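Local coordinates for cytosol aminopeptidase (Staphylococcus aureus subsp. aureus, PDB 3KZW), which probably removes amino acids one at a time from the N-termini of peptides, as a metal-dependent leucyl aminopeptidase of the cytosol, at residues V371-V376 / T470-Q475; Y378-Q383 / G474-I479. All blocks are in the same frame, centred on the assembly; numbering follows the deposited sequence.

Interaction 1. Residues V371-V376 / T470-Q475; sequences VLADAV and THFSGQ. With NA (sodium ion), chain R.
The methyl of Ala373 sits over one face of the Phe472 ring, joining helix 368-380 of the catalytic domain to the loop that links helix 461-470 to strand 478-482. The main apolar contact is a CH-pi interaction: Ala373 CB stands 3.6 Å from the centroid of the Phe472 ring, only 15° off the ring normal, so the methyl is above the face rather than at an edge. On the opposite face the imidazole of His471 approaches with CD2, displaced toward the rim. Phe472 carries CG anti to its carbonyl carbon (chi1 -71°), a setting that turns a face of the ring to Ala373 CB.

One turn on, Val376 extends the apolar patch. With CG1 anti to the backbone N, that methyl reaches the loop backbone between Phe472 and Ser473; Val376 CG1 is 3.8 Å from Ser473 CB. No hydrogen bond crosses between 371-376 and 470-475, and all four touching residues are buried. The other side of the helix faces the central sheet, where Leu372 and Ala375 both meet Val281.

Polar contacts belong to the loop itself. Ser473 OG turns back to donate to Thr470 O, tilted 35° from the carbonyl plane, and it also accepts from water 1 and bonds to His478 ND1. Thr470 O and Gly474 O, with two waters, bind a sodium ion. Gly474 has a positive phi, and its carbonyl oxygen O lies 2.5 Å from the sodium.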
ATOM      1  N   VAL A 371      -0.952  -9.995  28.359  1.00  2.63           N
ATOM      2  CA  VAL A 371      -1.771 -10.854  29.215  1.00  2.63           C
ATOM      3  C   VAL A 371      -0.988 -12.060  29.737  1.00  2.68           C
ATOM      4  O   VAL A 371      -1.235 -12.526  30.851  1.00  2.73           O
ATOM      5  CB  VAL A 371      -3.106 -11.296  28.544  1.00  2.65           C
ATOM      6  CG1 VAL A 371      -3.937 -10.080  28.150  1.00  2.61           C
ATOM      7  CG2 VAL A 371      -2.870 -12.209  27.343  1.00  2.64           C
ATOM      8  N   LEU A 372      -0.041 -12.549  28.936  1.00  2.68           N
ATOM      9  CA  LEU A 372       0.828 -13.650  29.340  1.00  2.65           C
ATOM     10  C   LEU A 372       1.756 -13.220  30.465  1.00  2.70           C
ATOM     11  O   LEU A 372       2.019 -13.994  31.384  1.00  2.78           O
ATOM     12  CB  LEU A 372       1.649 -14.168  28.155  1.00  2.64           C
ATOM     13  CG  LEU A 372       0.950 -15.035  27.105  1.00  2.65           C
ATOM     14  CD1 LEU A 372       1.797 -15.115  25.847  1.00  2.64           C
ATOM     15  CD2 LEU A 372       0.636 -16.434  27.637  1.00  2.61           C
ATOM     16  N   ALA A 373       2.240 -11.983  30.389  1.00  2.69           N
ATOM     17  CA  ALA A 373       3.134 -11.423  31.401  1.00  2.66           C
ATOM     18  C   ALA A 373       2.523 -11.477  32.803  1.00  2.69           C
ATOM     19  O   ALA A 373       3.179 -11.912  33.753  1.00  2.70           O
ATOM     20  CB  ALA A 373       3.511 -10.000  31.037  1.00  2.66           C
ATOM     21  N   ASP A 374       1.268 -11.039  32.920  1.00  2.68           N
ATOM     22  CA  ASP A 374       0.545 -11.073  34.190  1.00  2.66           C
ATOM     23  C   ASP A 374       0.267 -12.506  34.633  1.00  2.68           C
ATOM     24  O   ASP A 374       0.356 -12.824  35.820  1.00  2.77           O
ATOM     25  CB  ASP A 374      -0.765 -10.279  34.095  1.00  2.66           C
ATOM     26  CG  ASP A 374      -0.583  -8.791  34.397  1.00  2.69           C
ATOM     27  OD1 ASP A 374       0.542  -8.357  34.725  1.00  2.73           O
ATOM     28  OD2 ASP A 374      -1.584  -8.048  34.312  1.00  2.61           O
ATOM     29  N   ALA A 375      -0.054 -13.366  33.670  1.00  2.63           N
ATOM     30  CA  ALA A 375      -0.361 -14.764  33.950  1.00  2.61           C
ATOM     31  C   ALA A 375       0.879 -15.556  34.375  1.00  2.65           C
ATOM     32  O   ALA A 375       0.807 -16.382  35.288  1.00  2.65           O
ATOM     33  CB  ALA A 375      -1.031 -15.409  32.745  1.00  2.59           C
ATOM     34  N   VAL A 376       2.008 -15.297  33.714  1.00  2.65           N
ATOM     35  CA  VAL A 376       3.272 -15.968  34.028  1.00  2.66           C
ATOM     36  C   VAL A 376       3.751 -15.593  35.431  1.00  2.68           C
ATOM     37  O   VAL A 376       4.157 -16.465  36.206  1.00  2.72           O
ATOM     38  CB  VAL A 376       4.371 -15.689  32.960  1.00  2.64           C
ATOM     39  CG1 VAL A 376       5.755 -16.051  33.479  1.00  2.55           C
ATOM     40  CG2 VAL A 376       4.079 -16.459  31.681  1.00  2.63           C
ATOM     41  N   THR A 470       9.091 -14.273  28.800  1.00  2.68           N
ATOM     42  CA  THR A 470       9.972 -15.057  29.679  1.00  2.68           C
ATOM     43  C   THR A 470      10.655 -14.221  30.757  1.00  2.70           C
ATOM     44  O   THR A 470      11.256 -14.770  31.686  1.00  2.82           O
ATOM     45  CB  THR A 470      11.040 -15.841  28.890  1.00  2.66           C
ATOM     46  OG1 THR A 470      11.762 -14.944  28.039  1.00  2.76           O
ATOM     47  CG2 THR A 470      10.392 -16.937  28.047  1.00  2.67           C
ATOM     48  N   HIS A 471      10.568 -12.899  30.626  1.00  2.70           N
ATOM     49  CA  HIS A 471      11.110 -11.970  31.618  1.00  2.64           C
ATOM     50  C   HIS A 471      10.403 -12.117  32.961  1.00  2.64           C
ATOM     51  O   HIS A 471      11.023 -11.984  34.011  1.00  2.74           O
ATOM     52  CB  HIS A 471      10.985 -10.530  31.112  1.00  2.66           C
ATOM     53  CG  HIS A 471      11.329  -9.487  32.134  1.00  2.70           C
ATOM     54  ND1 HIS A 471      12.627  -9.110  32.408  1.00  2.64           N
ATOM     55  CD2 HIS A 471      10.541  -8.731  32.936  1.00  2.64           C
ATOM     56  CE1 HIS A 471      12.623  -8.172  33.339  1.00  2.62           C
ATOM     57  NE2 HIS A 471      11.371  -7.924  33.677  1.00  2.57           N
ATOM     58  N   PHE A 472       9.108 -12.414  32.912  1.00  2.67           N
ATOM     59  CA  PHE A 472       8.252 -12.393  34.097  1.00  2.69           C
ATOM     60  C   PHE A 472       8.306 -13.669  34.947  1.00  2.69           C
ATOM     61  O   PHE A 472       7.668 -13.751  36.004  1.00  2.71           O
ATOM     62  CB  PHE A 472       6.815 -12.049  33.695  1.00  2.61           C
ATOM     63  CG  PHE A 472       6.642 -10.619  33.268  1.00  2.67           C
ATOM     64  CD1 PHE A 472       6.942 -10.226  31.967  1.00  2.62           C
ATOM     65  CD2 PHE A 472       6.194  -9.660  34.174  1.00  2.66           C
ATOM     66  CE1 PHE A 472       6.792  -8.900  31.570  1.00  2.67           C
ATOM     67  CE2 PHE A 472       6.038  -8.332  33.787  1.00  2.68           C
ATOM     68  CZ  PHE A 472       6.336  -7.950  32.481  1.00  2.67           C
ATOM     69  N   SER A 473       9.081 -14.649  34.493  1.00  2.65           N
ATOM     70  CA  SER A 473       9.254 -15.896  35.233  1.00  2.68           C
ATOM     71  C   SER A 473      10.472 -15.849  36.160  1.00  2.74           C
ATOM     72  O   SER A 473      10.660 -16.742  36.995  1.00  2.73           O
ATOM     73  CB  SER A 473       9.376 -17.076  34.268  1.00  2.64           C
ATOM     74  OG  SER A 473      10.457 -16.887  33.373  1.00  2.68           O
ATOM     75  N   GLY A 474      11.289 -14.807  36.012  1.00  2.68           N
ATOM     76  CA  GLY A 474      12.526 -14.684  36.771  1.00  2.63           C
ATOM     77  C   GLY A 474      13.532 -15.720  36.309  1.00  2.69           C
ATOM     78  O   GLY A 474      13.832 -15.809  35.116  1.00  2.75           O
ATOM     79  N   GLN A 475      14.038 -16.513  37.249  1.00  2.71           N
ATOM     80  CA  GLN A 475      15.009 -17.561  36.939  1.00  2.66           C
ATOM     81  C   GLN A 475      14.368 -18.946  36.828  1.00  2.68           C
ATOM     82  O   GLN A 475      15.057 -19.934  36.565  1.00  2.73           O
ATOM     83  CB  GLN A 475      16.149 -17.567  37.964  1.00  2.67           C
ATOM     84  CG  GLN A 475      17.006 -16.302  37.957  1.00  2.79           C
ATOM     85  CD  GLN A 475      17.639 -16.020  36.599  1.00  2.93           C
ATOM     86  OE1 GLN A 475      18.558 -16.725  36.172  1.00  2.93           O
ATOM     87  NE2 GLN A 475      17.151 -14.984  35.918  1.00  2.77           N
TER
HETATM   88 NA    NA R 497      13.354 -15.591  32.653  1.00 29.39          NA
HETATM   89  O   HOH W   1      12.960 -17.778  33.252  1.00  2.00           O
HETATM   90  O   HOH W   2      14.357 -13.433  32.890  1.00  9.13           O

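Interaction 2. Residues Y378-Q383 / G474-I479; sequences YANQYQ and GQTPHI. With NA (sodium ion), chain R.
Asn380 and Thr476 meet through their side chains, near the end of helix 368-380 and just ahead of strand 478-482 in the catalytic domain. The polar contact is a short one: Thr476 OG1 and Asn380 OD1 are 2.7 Å apart, and OG1 also bonds to Ser473 O. The two side chains lie alongside each other, pointing in opposite senses. Asn380 has CG anti to the backbone N (chi1 -151°), carrying the amide out across the gap between the backbones, which remain 7.6 Å apart at the CA atoms of Asn380 and Thr476.

Beside the hydroxyl, Thr476 CG2 packs 3.5 Å from Asn380 OD1. Apolar contact comes from outside the pair, where both residues rest on Ile387 of the neighbouring strand 386-391. A type I turn runs from Asn380 to Gln383, and at Gln383, with positive phi, the backbone first departs from helical angles.

Metal and water bind the 474-479 segment through its backbone carbonyls. Gly474 O is a sodium ligand, and water 1, itself on the ion, donates to Thr476 O over 2.7 Å. The threonine thus faces two ways, hydroxyl to the helix end and carbonyl to the hydrated ion. This pairing is small and only partly shielded from solvent. Thr476 is held at OG1 by polar contacts to Asn380 OD1 and Ser473 O and at its carbonyl by water 1, a chemistry consistent with a directional polar tie between the helix end and the sodium-binding loop.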
ATOM      1  N   TYR A 378       1.899 -14.538  37.897  1.00  2.66           N
ATOM      2  CA  TYR A 378       0.957 -15.177  38.812  1.00  2.64           C
ATOM      3  C   TYR A 378       1.236 -16.673  38.960  1.00  2.65           C
ATOM      4  O   TYR A 378       1.150 -17.215  40.059  1.00  2.68           O
ATOM      5  CB  TYR A 378      -0.486 -14.941  38.355  1.00  2.64           C
ATOM      6  CG  TYR A 378      -1.527 -15.642  39.201  1.00  2.62           C
ATOM      7  CD1 TYR A 378      -1.861 -15.165  40.470  1.00  2.64           C
ATOM      8  CD2 TYR A 378      -2.183 -16.779  38.731  1.00  2.66           C
ATOM      9  CE1 TYR A 378      -2.816 -15.807  41.252  1.00  2.66           C
ATOM     10  CE2 TYR A 378      -3.142 -17.428  39.503  1.00  2.69           C
ATOM     11  CZ  TYR A 378      -3.452 -16.936  40.761  1.00  2.75           C
ATOM     12  OH  TYR A 378      -4.398 -17.572  41.527  1.00  2.79           O
ATOM     13  N   ALA A 379       1.572 -17.332  37.854  1.00  2.65           N
ATOM     14  CA  ALA A 379       1.882 -18.761  37.869  1.00  2.65           C
ATOM     15  C   ALA A 379       3.119 -19.069  38.717  1.00  2.67           C
ATOM     16  O   ALA A 379       3.185 -20.108  39.378  1.00  2.69           O
ATOM     17  CB  ALA A 379       2.064 -19.279  36.452  1.00  2.62           C
ATOM     18  N   ASN A 380       4.083 -18.150  38.699  1.00  2.67           N
ATOM     19  CA  ASN A 380       5.347 -18.316  39.409  1.00  2.63           C
ATOM     20  C   ASN A 380       5.204 -18.234  40.934  1.00  2.65           C
ATOM     21  O   ASN A 380       6.079 -18.695  41.672  1.00  2.68           O
ATOM     22  CB  ASN A 380       6.370 -17.293  38.908  1.00  2.63           C
ATOM     23  CG  ASN A 380       7.801 -17.791  39.012  1.00  2.63           C
ATOM     24  OD1 ASN A 380       8.061 -18.995  38.988  1.00  2.65           O
ATOM     25  ND2 ASN A 380       8.741 -16.861  39.115  1.00  2.59           N
ATOM     26  N   GLN A 381       4.097 -17.652  41.393  1.00  2.66           N
ATOM     27  CA  GLN A 381       3.766 -17.580  42.818  1.00  2.66           C
ATOM     28  C   GLN A 381       3.567 -18.978  43.404  1.00  2.69           C
ATOM     29  O   GLN A 381       3.825 -19.205  44.587  1.00  2.72           O
ATOM     30  CB  GLN A 381       2.490 -16.763  43.036  1.00  2.67           C
ATOM     31  CG  GLN A 381       2.454 -15.419  42.325  1.00  2.69           C
ATOM     32  CD  GLN A 381       2.938 -14.278  43.190  1.00  2.88           C
ATOM     33  OE1 GLN A 381       4.034 -14.330  43.761  1.00  2.98           O
ATOM     34  NE2 GLN A 381       2.122 -13.230  43.290  1.00  2.88           N
ATOM     35  N   TYR A 382       3.103 -19.904  42.566  1.00  2.70           N
ATOM     36  CA  TYR A 382       2.895 -21.298  42.952  1.00  2.66           C
ATOM     37  C   TYR A 382       4.212 -22.068  43.066  1.00  2.67           C
ATOM     38  O   TYR A 382       4.220 -23.245  43.440  1.00  2.68           O
ATOM     39  CB  TYR A 382       1.962 -21.992  41.952  1.00  2.62           C
ATOM     40  CG  TYR A 382       0.513 -21.571  42.060  1.00  2.66           C
ATOM     41  CD1 TYR A 382       0.032 -20.468  41.354  1.00  2.71           C
ATOM     42  CD2 TYR A 382      -0.381 -22.280  42.862  1.00  2.66           C
ATOM     43  CE1 TYR A 382      -1.303 -20.078  41.446  1.00  2.63           C
ATOM     44  CE2 TYR A 382      -1.717 -21.897  42.962  1.00  2.68           C
ATOM     45  CZ  TYR A 382      -2.168 -20.796  42.251  1.00  2.69           C
ATOM     46  OH  TYR A 382      -3.484 -20.410  42.344  1.00  2.76           O
ATOM     47  N   GLN A 383       5.315 -21.389  42.750  1.00  2.67           N
ATOM     48  CA  GLN A 383       6.665 -21.973  42.751  1.00  2.70           C
ATOM     49  C   GLN A 383       6.740 -23.284  41.953  1.00  2.69           C
ATOM     50  O   GLN A 383       6.980 -24.353  42.523  1.00  2.75           O
ATOM     51  CB  GLN A 383       7.192 -22.159  44.180  1.00  2.67           C
ATOM     52  CG  GLN A 383       7.420 -20.857  44.930  1.00  2.73           C
ATOM     53  CD  GLN A 383       7.755 -21.076  46.390  1.00  2.84           C
ATOM     54  OE1 GLN A 383       8.799 -21.643  46.723  1.00  2.85           O
ATOM     55  NE2 GLN A 383       6.868 -20.624  47.273  1.00  2.87           N
ATOM     56  N   GLY A 474      11.289 -14.807  36.012  1.00  2.68           N
ATOM     57  CA  GLY A 474      12.526 -14.684  36.771  1.00  2.63           C
ATOM     58  C   GLY A 474      13.532 -15.720  36.309  1.00  2.69           C
ATOM     59  O   GLY A 474      13.832 -15.809  35.116  1.00  2.75           O
ATOM     60  N   GLN A 475      14.038 -16.513  37.249  1.00  2.71           N
ATOM     61  CA  GLN A 475      15.009 -17.561  36.939  1.00  2.66           C
ATOM     62  C   GLN A 475      14.368 -18.946  36.828  1.00  2.68           C
ATOM     63  O   GLN A 475      15.057 -19.934  36.565  1.00  2.73           O
ATOM     64  CB  GLN A 475      16.149 -17.567  37.964  1.00  2.67           C
ATOM     65  CG  GLN A 475      17.006 -16.302  37.957  1.00  2.79           C
ATOM     66  CD  GLN A 475      17.639 -16.020  36.599  1.00  2.93           C
ATOM     67  OE1 GLN A 475      18.558 -16.725  36.172  1.00  2.93           O
ATOM     68  NE2 GLN A 475      17.151 -14.984  35.918  1.00  2.77           N
ATOM     69  N   THR A 476      13.051 -19.007  37.025  1.00  2.64           N
ATOM     70  CA  THR A 476      12.287 -20.249  36.894  1.00  2.63           C
ATOM     71  C   THR A 476      12.358 -20.766  35.458  1.00  2.64           C
ATOM     72  O   THR A 476      12.142 -19.995  34.522  1.00  2.71           O
ATOM     73  CB  THR A 476      10.810 -20.035  37.287  1.00  2.61           C
ATOM     74  OG1 THR A 476      10.746 -19.426  38.582  1.00  2.64           O
ATOM     75  CG2 THR A 476      10.045 -21.354  37.310  1.00  2.64           C
ATOM     76  N   PRO A 477      12.684 -22.064  35.277  1.00  2.65           N
ATOM     77  CA  PRO A 477      12.681 -22.689  33.955  1.00  2.65           C
ATOM     78  C   PRO A 477      11.396 -22.389  33.185  1.00  2.63           C
ATOM     79  O   PRO A 477      10.301 -22.687  33.661  1.00  2.66           O
ATOM     80  CB  PRO A 477      12.787 -24.180  34.283  1.00  2.66           C
ATOM     81  CG  PRO A 477      13.598 -24.212  35.522  1.00  2.56           C
ATOM     82  CD  PRO A 477      13.195 -22.989  36.309  1.00  2.64           C
ATOM     83  N   HIS A 478      11.548 -21.790  32.008  1.00  2.61           N
ATOM     84  CA  HIS A 478      10.418 -21.295  31.230  1.00  2.65           C
ATOM     85  C   HIS A 478      10.571 -21.664  29.756  1.00  2.67           C
ATOM     86  O   HIS A 478      11.602 -21.374  29.140  1.00  2.69           O
ATOM     87  CB  HIS A 478      10.319 -19.770  31.378  1.00  2.62           C
ATOM     88  CG  HIS A 478       9.040 -19.177  30.865  1.00  2.66           C
ATOM     89  ND1 HIS A 478       8.518 -18.004  31.365  1.00  2.67           N
ATOM     90  CD2 HIS A 478       8.181 -19.586  29.900  1.00  2.69           C
ATOM     91  CE1 HIS A 478       7.396 -17.715  30.730  1.00  2.73           C
ATOM     92  NE2 HIS A 478       7.167 -18.662  29.838  1.00  2.67           N
ATOM     93  N   ILE A 479       9.550 -22.312  29.200  1.00  2.63           N
ATOM     94  CA  ILE A 479       9.485 -22.540  27.759  1.00  2.65           C
ATOM     95  C   ILE A 479       8.271 -21.834  27.153  1.00  2.68           C
ATOM     96  O   ILE A 479       7.141 -22.010  27.609  1.00  2.73           O
ATOM     97  CB  ILE A 479       9.467 -24.039  27.382  1.00  2.66           C
ATOM     98  CG1 ILE A 479      10.661 -24.771  27.999  1.00  2.58           C
ATOM     99  CG2 ILE A 479       9.484 -24.196  25.861  1.00  2.64           C
ATOM    100  CD1 ILE A 479      10.582 -26.279  27.902  1.00  2.63           C
TER
HETATM  101 NA    NA R 497      13.354 -15.591  32.653  1.00 29.39          NA
HETATM  102  O   HOH W   1      12.960 -17.778  33.252  1.00  2.00           O
HETATM  103  O   HOH W   2      14.357 -13.433  32.890  1.00  9.13           O

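How the interactions relate
Interactions 1 and 2 lie about 7 Å apart, centre to centre, in the catalytic domain. Both begin on helix 368-380, interaction 1 in its middle and interaction 2 at its end, and both return some 90 residues later to the chain running from the end of helix 461-470 into strand 478-482. Order is kept: the earlier helix segment meets 470-475, the later one 474-479, with Gly474 and Gln475 shared. Direct contacts also join them, including Val376 CG1 against His478 CE1 at 3.6 Å. A buried apolar patch thus passes into a partly exposed polar one along a single helix, and the sodium is bound by Thr470 of interaction 1 and by the shared Gly474.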